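PDB 6BLJ: serine-tRNA ligase from Naegleria fowleri, which catalyses the ATP-dependent attachment of serine to its cognate tRNA, passing through a seryl-adenylate intermediate and releasing AMP. Local coordinates for the interface of chains A and B. Numbering follows the deposited sequence. Chains: chain A/B, Serine-tRNA ligase.

The interface of chains A and B. Residues chain A 249, 274, 278; chain B 210-211, 269, 315, 331.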
loop_
_atom_site.group_PDB
_atom_site.type_symbol
_atom_site.label_atom_id
_atom_site.label_comp_id
_atom_site.label_asym_id
_atom_site.label_seq_id
_atom_site.Cartn_x
_atom_site.Cartn_y
_atom_site.Cartn_z
ATOM N N PHE A 249 -11.462 0.821 14.650
ATOM C CA PHE A 249 -11.011 -0.299 13.818
ATOM C C PHE A 249 -12.182 -0.896 13.060
ATOM O O PHE A 249 -13.254 -1.068 13.635
ATOM C CB PHE A 249 -10.543 -1.539 14.618
ATOM C CG PHE A 249 -9.443 -1.335 15.565
ATOM C CD1 PHE A 249 -8.472 -0.391 15.350
ATOM C CD2 PHE A 249 -9.360 -2.159 16.683
ATOM C CE1 PHE A 249 -7.433 -0.253 16.249
ATOM C CE2 PHE A 249 -8.336 -2.028 17.577
ATOM C CZ PHE A 249 -7.370 -1.068 17.368
ATOM N N GLU A 274 -3.626 -8.202 16.534
ATOM C CA GLU A 274 -4.618 -8.963 17.297
ATOM C C GLU A 274 -5.740 -9.390 16.368
ATOM O O GLU A 274 -6.345 -8.537 15.711
ATOM C CB GLU A 274 -5.195 -8.151 18.459
ATOM C CG GLU A 274 -5.820 -9.019 19.591
ATOM C CD GLU A 274 -7.246 -9.489 19.298
ATOM O OE1 GLU A 274 -7.932 -8.872 18.457
ATOM O OE2 GLU A 274 -7.705 -10.456 19.953
ATOM N N LYS A 278 -6.939 -5.199 10.343
ATOM C CA LYS A 278 -8.037 -4.255 10.336
ATOM C C LYS A 278 -7.584 -2.973 9.657
ATOM O O LYS A 278 -6.407 -2.798 9.347
ATOM C CB LYS A 278 -8.487 -3.984 11.770
ATOM C CG LYS A 278 -8.992 -5.226 12.493
ATOM C CD LYS A 278 -9.299 -4.864 13.932
ATOM C CE LYS A 278 -9.356 -6.088 14.798
ATOM N NZ LYS A 278 -8.017 -6.706 14.963
ATOM N N GLY B 210 -15.772 -4.447 14.556
ATOM C CA GLY B 210 -14.431 -4.123 14.995
ATOM C C GLY B 210 -13.581 -5.265 15.518
ATOM O O GLY B 210 -12.433 -5.037 15.903
ATOM N N GLY B 211 -14.105 -6.489 15.517
ATOM C CA GLY B 211 -13.370 -7.627 16.050
ATOM C C GLY B 211 -13.615 -7.823 17.534
ATOM O O GLY B 211 -14.481 -7.194 18.137
ATOM N N TYR B 269 -0.426 -2.405 19.001
ATOM C CA TYR B 269 -0.777 -2.618 17.598
ATOM C C TYR B 269 0.234 -1.943 16.677
ATOM O O TYR B 269 0.767 -0.873 16.980
ATOM C CB TYR B 269 -2.157 -2.041 17.270
ATOM C CG TYR B 269 -3.367 -2.760 17.852
ATOM C CD1 TYR B 269 -3.985 -3.802 17.157
ATOM C CD2 TYR B 269 -3.901 -2.380 19.077
ATOM C CE1 TYR B 269 -5.117 -4.448 17.667
ATOM C CE2 TYR B 269 -5.034 -3.024 19.613
ATOM C CZ TYR B 269 -5.637 -4.049 18.897
ATOM O OH TYR B 269 -6.757 -4.675 19.404
ATOM N N LYS B 315 -3.688 -4.485 22.696
ATOM C CA LYS B 315 -4.005 -5.780 22.111
ATOM C C LYS B 315 -4.528 -6.767 23.148
ATOM O O LYS B 315 -5.273 -7.686 22.793
ATOM C CB LYS B 315 -2.769 -6.343 21.401
ATOM C CG LYS B 315 -2.337 -5.511 20.178
ATOM C CD LYS B 315 -1.340 -6.287 19.304
ATOM C CE LYS B 315 -0.115 -6.682 20.105
ATOM N NZ LYS B 315 1.058 -7.068 19.250
ATOM N N HIS B 331 -10.025 -3.039 23.783
ATOM C CA HIS B 331 -8.852 -2.661 22.997
ATOM C C HIS B 331 -8.765 -1.162 22.743
ATOM O O HIS B 331 -7.734 -0.691 22.251
ATOM C CB HIS B 331 -8.858 -3.358 21.623
ATOM C CG HIS B 331 -8.878 -4.857 21.688
ATOM N ND1 HIS B 331 -7.869 -5.596 22.271
ATOM C CD2 HIS B 331 -9.766 -5.754 21.203
ATOM C CE1 HIS B 331 -8.137 -6.884 22.149
ATOM N NE2 HIS B 331 -9.285 -7.007 21.512
HETATM O O HOH W 1 -9.992 -9.569 21.250
HETATM O O HOH W 2 -8.257 -6.174 17.772
#
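A:Glu274 reaches across to B:Tyr269, B:Lys315 and B:His331. CB of A:Glu274 lies off the rim of B:Tyr269, 3.8 Å from CE1 of B:Tyr269 and out of the ring plane on the B:Lys315 side. CG of A:Glu274 is anti to the backbone N (chi1 -158°) and comes to 3.5 Å from the carbonyl O of B:Lys315. The chain then bends at chi2, which brings CD over the NE2/CE1 rim of the B:His331 ring, on the face that carries the phenol OH of B:Tyr269. The carboxylate and ring planes are 37° apart, and the two groups are joined through water. Water 1 links OE2 of A:Glu274 to NE2 of B:His331 and lies in the ring plane, 2.7 Å from that nitrogen. On the other branch, OE1 of A:Glu274 binds water 2. This water also meets the side-chain amine NZ of A:Lys278. The phenol OH of B:Tyr269 lies 2.7 Å from the O of water 2. If charged, the lysine and the carboxylate would polarise this water.

A:Phe249 turns the edge bearing CE2 and CZ to one face of B:Tyr269, with the ring planes 59° apart. CE2 of A:Phe249 is 3.6 Å from CZ of B:Tyr269. CG of B:Lys315 lies over the centre of the opposite face, so the phenol is sandwiched between A:Phe249 of the partner and B:Lys315 of its own chain. CE of A:Lys278 passes 3.4 Å from the carbonyl O of B:Gly210.

The patch is part of a two-fold interface, consistent with the dimer typical of this family. A:Phe249 and A:Lys278 begin strands 249-251 and 278-280, and A:Glu274 lies in the loop between strands 270-272 and 278-280. They face the end of helix 203-210 and loop residues of chain B, among them B:His331 just before strand 332-342.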